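Local atomic coordinates of activated BY transcription factor SSRB (Salmonella enterica, PDB entry 2WNW), a protein that belongs to glycosyl hydrolase family 30 and combines a TIM-barrel domain with a beta-sandwich domain. Residues I235-A249 with G264-I278. Residues are numbered along the deposited sequence; the frame is centred on the assembly and turned at random.
Sequences IYIWDHDKDGLVDWA and GLAFHWYTGDHFSQI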
# COMPACT_ATOMS: atom_id res chain seq x y z
N ILE A 235 -20.78 -6.66 16.89
CA ILE A 235 -21.01 -5.23 17.09
C ILE A 235 -19.82 -4.45 16.55
O ILE A 235 -18.66 -4.74 16.89
CB ILE A 235 -21.20 -4.88 18.58
CG1 ILE A 235 -22.48 -5.55 19.12
CG2 ILE A 235 -21.32 -3.36 18.74
CD1 ILE A 235 -22.75 -5.26 20.59
N TYR A 236 -20.10 -3.47 15.70
CA TYR A 236 -19.08 -2.62 15.11
C TYR A 236 -19.22 -1.20 15.61
O TYR A 236 -20.32 -0.75 15.93
CB TYR A 236 -19.21 -2.62 13.58
CG TYR A 236 -18.87 -3.93 12.91
CD1 TYR A 236 -17.59 -4.15 12.39
CD2 TYR A 236 -19.81 -4.95 12.83
CE1 TYR A 236 -17.26 -5.38 11.81
CE2 TYR A 236 -19.49 -6.18 12.25
CZ TYR A 236 -18.22 -6.38 11.75
OH TYR A 236 -17.91 -7.60 11.19
N ILE A 237 -18.09 -0.49 15.70
CA ILE A 237 -18.09 0.90 16.13
C ILE A 237 -17.48 1.76 15.01
O ILE A 237 -17.06 1.22 13.98
CB ILE A 237 -17.30 1.11 17.45
CG1 ILE A 237 -15.87 0.59 17.30
CG2 ILE A 237 -18.01 0.39 18.60
CD1 ILE A 237 -14.99 0.89 18.51
N TRP A 238 -17.45 3.07 15.24
CA TRP A 238 -16.95 4.08 14.29
C TRP A 238 -18.00 4.29 13.20
O TRP A 238 -18.76 5.25 13.26
CB TRP A 238 -15.60 3.68 13.66
CG TRP A 238 -15.02 4.77 12.76
CD1 TRP A 238 -14.56 4.61 11.48
CD2 TRP A 238 -14.84 6.16 13.07
NE1 TRP A 238 -14.11 5.81 10.98
CE2 TRP A 238 -14.27 6.78 11.93
CE3 TRP A 238 -15.10 6.95 14.20
CZ2 TRP A 238 -13.95 8.14 11.90
CZ3 TRP A 238 -14.79 8.30 14.17
CH2 TRP A 238 -14.22 8.89 13.02
N ASP A 239 -18.05 3.39 12.22
CA ASP A 239 -19.04 3.48 11.14
C ASP A 239 -18.98 4.88 10.52
O ASP A 239 -20.01 5.53 10.33
CB ASP A 239 -20.44 3.20 11.70
CG ASP A 239 -21.40 2.63 10.66
OD1 ASP A 239 -21.01 2.47 9.49
OD2 ASP A 239 -22.56 2.33 11.03
N HIS A 240 -17.77 5.33 10.22
CA HIS A 240 -17.57 6.65 9.64
C HIS A 240 -16.39 6.57 8.67
O HIS A 240 -15.88 5.49 8.38
CB HIS A 240 -17.32 7.66 10.77
CG HIS A 240 -17.45 9.09 10.35
ND1 HIS A 240 -18.44 9.54 9.50
CD2 HIS A 240 -16.73 10.19 10.69
CE1 HIS A 240 -18.34 10.84 9.34
NE2 HIS A 240 -17.31 11.27 10.06
N ASP A 241 -15.94 7.72 8.17
CA ASP A 241 -14.85 7.74 7.19
C ASP A 241 -13.49 7.23 7.66
O ASP A 241 -13.18 7.24 8.84
CB ASP A 241 -14.74 9.14 6.60
CG ASP A 241 -16.08 9.66 6.14
OD1 ASP A 241 -16.77 8.93 5.40
OD2 ASP A 241 -16.46 10.80 6.50
N LYS A 242 -12.67 6.80 6.71
CA LYS A 242 -11.36 6.23 7.01
C LYS A 242 -10.29 7.15 7.61
O LYS A 242 -9.32 6.66 8.19
CB LYS A 242 -10.82 5.52 5.76
CG LYS A 242 -11.62 4.27 5.40
CD LYS A 242 -11.07 3.56 4.17
CE LYS A 242 -11.58 4.20 2.89
NZ LYS A 242 -10.94 3.58 1.69
N ASP A 243 -10.46 8.46 7.49
CA ASP A 243 -9.46 9.39 8.03
C ASP A 243 -9.34 9.39 9.56
O ASP A 243 -8.29 9.75 10.10
CB ASP A 243 -9.76 10.80 7.53
CG ASP A 243 -11.08 11.33 8.04
OD1 ASP A 243 -11.08 12.02 9.08
OD2 ASP A 243 -12.11 11.05 7.40
N GLY A 244 -10.40 8.98 10.26
CA GLY A 244 -10.35 8.97 11.72
C GLY A 244 -10.32 7.58 12.33
O GLY A 244 -10.50 7.41 13.53
N LEU A 245 -10.07 6.59 11.48
CA LEU A 245 -10.04 5.19 11.88
C LEU A 245 -9.08 4.83 13.03
O LEU A 245 -9.50 4.27 14.05
CB LEU A 245 -9.71 4.34 10.65
CG LEU A 245 -10.18 2.89 10.57
CD1 LEU A 245 -11.65 2.79 10.92
CD2 LEU A 245 -9.93 2.39 9.15
N VAL A 246 -7.80 5.14 12.87
CA VAL A 246 -6.82 4.81 13.89
C VAL A 246 -7.03 5.55 15.21
O VAL A 246 -6.96 4.94 16.29
CB VAL A 246 -5.38 5.06 13.38
CG1 VAL A 246 -4.37 4.78 14.49
CG2 VAL A 246 -5.10 4.16 12.18
N ASP A 247 -7.30 6.85 15.14
CA ASP A 247 -7.51 7.64 16.36
C ASP A 247 -8.64 7.07 17.22
O ASP A 247 -8.50 6.95 18.44
CB ASP A 247 -7.85 9.10 16.01
CG ASP A 247 -6.71 9.82 15.31
OD1 ASP A 247 -5.54 9.64 15.70
OD2 ASP A 247 -6.99 10.60 14.36
N TRP A 248 -9.75 6.72 16.58
CA TRP A 248 -10.91 6.18 17.27
C TRP A 248 -10.64 4.79 17.84
O TRP A 248 -10.96 4.51 19.00
CB TRP A 248 -12.09 6.11 16.30
CG TRP A 248 -13.42 5.95 16.95
CD1 TRP A 248 -14.13 4.79 17.11
CD2 TRP A 248 -14.26 7.00 17.44
NE1 TRP A 248 -15.36 5.06 17.65
CE2 TRP A 248 -15.47 6.41 17.87
CE3 TRP A 248 -14.11 8.39 17.56
CZ2 TRP A 248 -16.52 7.16 18.40
CZ3 TRP A 248 -15.16 9.14 18.09
CH2 TRP A 248 -16.35 8.52 18.50
N ALA A 249 -10.06 3.93 17.01
CA ALA A 249 -9.75 2.57 17.44
C ALA A 249 -8.83 2.58 18.66
O ALA A 249 -9.03 1.83 19.61
CB ALA A 249 -9.09 1.80 16.29
N GLY A 264 -15.22 -5.17 15.95
CA GLY A 264 -14.39 -4.44 15.00
C GLY A 264 -14.91 -3.06 14.69
O GLY A 264 -15.72 -2.51 15.42
N LEU A 265 -14.42 -2.49 13.59
CA LEU A 265 -14.86 -1.16 13.19
C LEU A 265 -15.39 -1.18 11.78
O LEU A 265 -14.90 -1.91 10.93
CB LEU A 265 -13.71 -0.15 13.27
CG LEU A 265 -13.04 0.10 14.62
CD1 LEU A 265 -11.96 -0.95 14.87
CD2 LEU A 265 -12.41 1.49 14.61
N ALA A 266 -16.42 -0.37 11.54
CA ALA A 266 -17.00 -0.26 10.21
C ALA A 266 -16.52 1.09 9.69
O ALA A 266 -16.26 1.99 10.48
CB ALA A 266 -18.52 -0.28 10.30
N PHE A 267 -16.39 1.24 8.38
CA PHE A 267 -15.95 2.51 7.84
C PHE A 267 -16.55 2.82 6.48
O PHE A 267 -17.03 1.92 5.78
CB PHE A 267 -14.41 2.58 7.77
CG PHE A 267 -13.78 1.45 7.00
CD1 PHE A 267 -13.31 0.32 7.66
CD2 PHE A 267 -13.67 1.51 5.62
CE1 PHE A 267 -12.73 -0.73 6.96
CE2 PHE A 267 -13.09 0.46 4.90
CZ PHE A 267 -12.62 -0.66 5.57
N HIS A 268 -16.52 4.10 6.12
CA HIS A 268 -17.06 4.59 4.85
C HIS A 268 -15.92 5.18 4.03
O HIS A 268 -14.78 5.23 4.50
CB HIS A 268 -18.13 5.65 5.13
CG HIS A 268 -19.21 5.20 6.06
ND1 HIS A 268 -20.16 6.07 6.57
CD2 HIS A 268 -19.50 3.98 6.57
CE1 HIS A 268 -20.98 5.40 7.37
NE2 HIS A 268 -20.60 4.13 7.38
N TRP A 269 -16.22 5.66 2.82
CA TRP A 269 -15.17 6.20 1.96
C TRP A 269 -15.30 7.68 1.60
O TRP A 269 -14.57 8.16 0.74
CB TRP A 269 -15.12 5.40 0.65
CG TRP A 269 -16.28 5.62 -0.32
CD1 TRP A 269 -17.09 6.73 -0.40
CD2 TRP A 269 -16.68 4.76 -1.39
NE1 TRP A 269 -17.96 6.60 -1.47
CE2 TRP A 269 -17.72 5.40 -2.09
CE3 TRP A 269 -16.25 3.50 -1.84
CZ2 TRP A 269 -18.35 4.83 -3.21
CZ3 TRP A 269 -16.87 2.93 -2.96
CH2 TRP A 269 -17.91 3.60 -3.62
N TYR A 270 -16.19 8.39 2.27
CA TYR A 270 -16.43 9.79 1.91
C TYR A 270 -15.31 10.82 2.02
O TYR A 270 -15.46 11.93 1.52
CB TYR A 270 -17.70 10.27 2.62
CG TYR A 270 -18.90 9.41 2.30
CD1 TYR A 270 -19.51 8.62 3.28
CD2 TYR A 270 -19.42 9.34 1.01
CE1 TYR A 270 -20.60 7.80 2.98
CE2 TYR A 270 -20.50 8.52 0.69
CZ TYR A 270 -21.08 7.75 1.69
OH TYR A 270 -22.15 6.94 1.38
N THR A 271 -14.19 10.47 2.65
CA THR A 271 -13.07 11.41 2.74
C THR A 271 -11.84 10.92 1.97
O THR A 271 -10.74 11.46 2.13
CB THR A 271 -12.67 11.71 4.20
OG1 THR A 271 -12.29 10.50 4.87
CG2 THR A 271 -13.82 12.38 4.95
N GLY A 272 -12.02 9.90 1.14
CA GLY A 272 -10.89 9.42 0.36
C GLY A 272 -10.35 8.05 0.74
O GLY A 272 -10.93 7.33 1.54
N ASP A 273 -9.20 7.73 0.15
CA ASP A 273 -8.53 6.44 0.34
C ASP A 273 -8.12 6.08 1.77
O ASP A 273 -8.71 5.19 2.38
CB ASP A 273 -7.28 6.37 -0.56
CG ASP A 273 -7.60 6.56 -2.04
OD1 ASP A 273 -8.80 6.61 -2.40
OD2 ASP A 273 -6.64 6.65 -2.85
N HIS A 274 -7.10 6.75 2.28
CA HIS A 274 -6.59 6.50 3.63
C HIS A 274 -6.40 5.00 3.90
O HIS A 274 -6.64 4.53 5.01
CB HIS A 274 -7.53 7.11 4.67
CG HIS A 274 -7.56 8.60 4.64
ND1 HIS A 274 -6.46 9.37 4.96
CD2 HIS A 274 -8.54 9.48 4.29
CE1 HIS A 274 -6.76 10.65 4.81
NE2 HIS A 274 -8.01 10.74 4.41
N PHE A 275 -5.95 4.27 2.89
CA PHE A 275 -5.76 2.83 3.02
C PHE A 275 -4.79 2.44 4.14
O PHE A 275 -4.96 1.40 4.78
CB PHE A 275 -5.28 2.22 1.69
CG PHE A 275 -6.21 2.49 0.53
CD1 PHE A 275 -7.57 2.19 0.61
CD2 PHE A 275 -5.71 3.02 -0.66
CE1 PHE A 275 -8.43 2.43 -0.47
CE2 PHE A 275 -6.56 3.26 -1.75
CZ PHE A 275 -7.92 2.96 -1.66
N SER A 276 -3.78 3.26 4.37
CA SER A 276 -2.78 2.97 5.40
C SER A 276 -3.37 2.79 6.80
O SER A 276 -2.82 2.04 7.61
CB SER A 276 -1.72 4.07 5.44
OG SER A 276 -0.88 4.00 4.30
N GLN A 277 -4.48 3.47 7.09
CA GLN A 277 -5.09 3.33 8.41
C GLN A 277 -5.76 1.98 8.58
O GLN A 277 -5.81 1.44 9.68
CB GLN A 277 -6.07 4.48 8.67
CG GLN A 277 -5.35 5.81 8.86
CD GLN A 277 -6.21 6.88 9.50
OE1 GLN A 277 -6.92 6.61 10.47
NE2 GLN A 277 -6.13 8.10 8.98
N ILE A 278 -6.27 1.42 7.48
CA ILE A 278 -6.88 0.10 7.54
C ILE A 278 -5.76 -0.90 7.81
O ILE A 278 -5.87 -1.75 8.69
CB ILE A 278 -7.55 -0.29 6.21
CG1 ILE A 278 -8.63 0.72 5.83
CG2 ILE A 278 -8.17 -1.68 6.33
CD1 ILE A 278 -9.24 0.45 4.47
O HOH W 1 -12.55 8.00 3.80
O HOH W 2 -7.16 8.36 12.62
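Asp239 and His268 are joined by a short hydrogen bond, His268 NE2 to Asp239 OD1 at 2.7 Å. The imidazole reaches OD1 from above the carboxylate plane, and the carboxylate and ring planes stand 79° apart. OD1 also bonds Ser293, while OD2 takes a salt bridge from Arg87 and a hydrogen bond from Ser192.

Lys242 runs through the contact toward the loop before helix 275-284. Its chain bends at chi3 (-83°), which brings NZ to a lone pair of Asp273 O at 2.8 Å. NZ also makes a salt bridge with Asp316. On the way, Lys242 CG passes 3.4 Å from Phe267 CD2.

The amide of Gln277 bridges the 3-10 segment 242-243 and the start of helix 245-252. OE1 takes Val246 N at 2.9 Å in an almost straight bond (177°). NE2 donates to Asp243 O and also bonds Ser387 of the second subunit. A water adds a further donor to OE1 and accepts from Asp247 N. Thr271 OG1 donates to Asp243 OD2 at 2.6 Å, on the anti side of the carboxylate, somewhat out of its plane. Asp243 CB lies over the face of the His274 ring in a CH-pi contact.

The strands pair in parallel through Ile237 N to Gly264 O and Ala266 N to Ile237 O. Gly264 has backbone angles that suit glycine, and Tyr236 CD1 lies against the backbone at Gly264 and Leu265. Between helix and strand, Leu265 CD2 packs on Ala249 CB at 3.7 Å and also meets Leu245 CD1 and Trp238 CB.

Strands 234-239 and 264-268 are the adjacent fifth and sixth strands of the closed eight-stranded barrel. Each leads through a loop into a helix, as in the beta-alpha units of a TIM barrel.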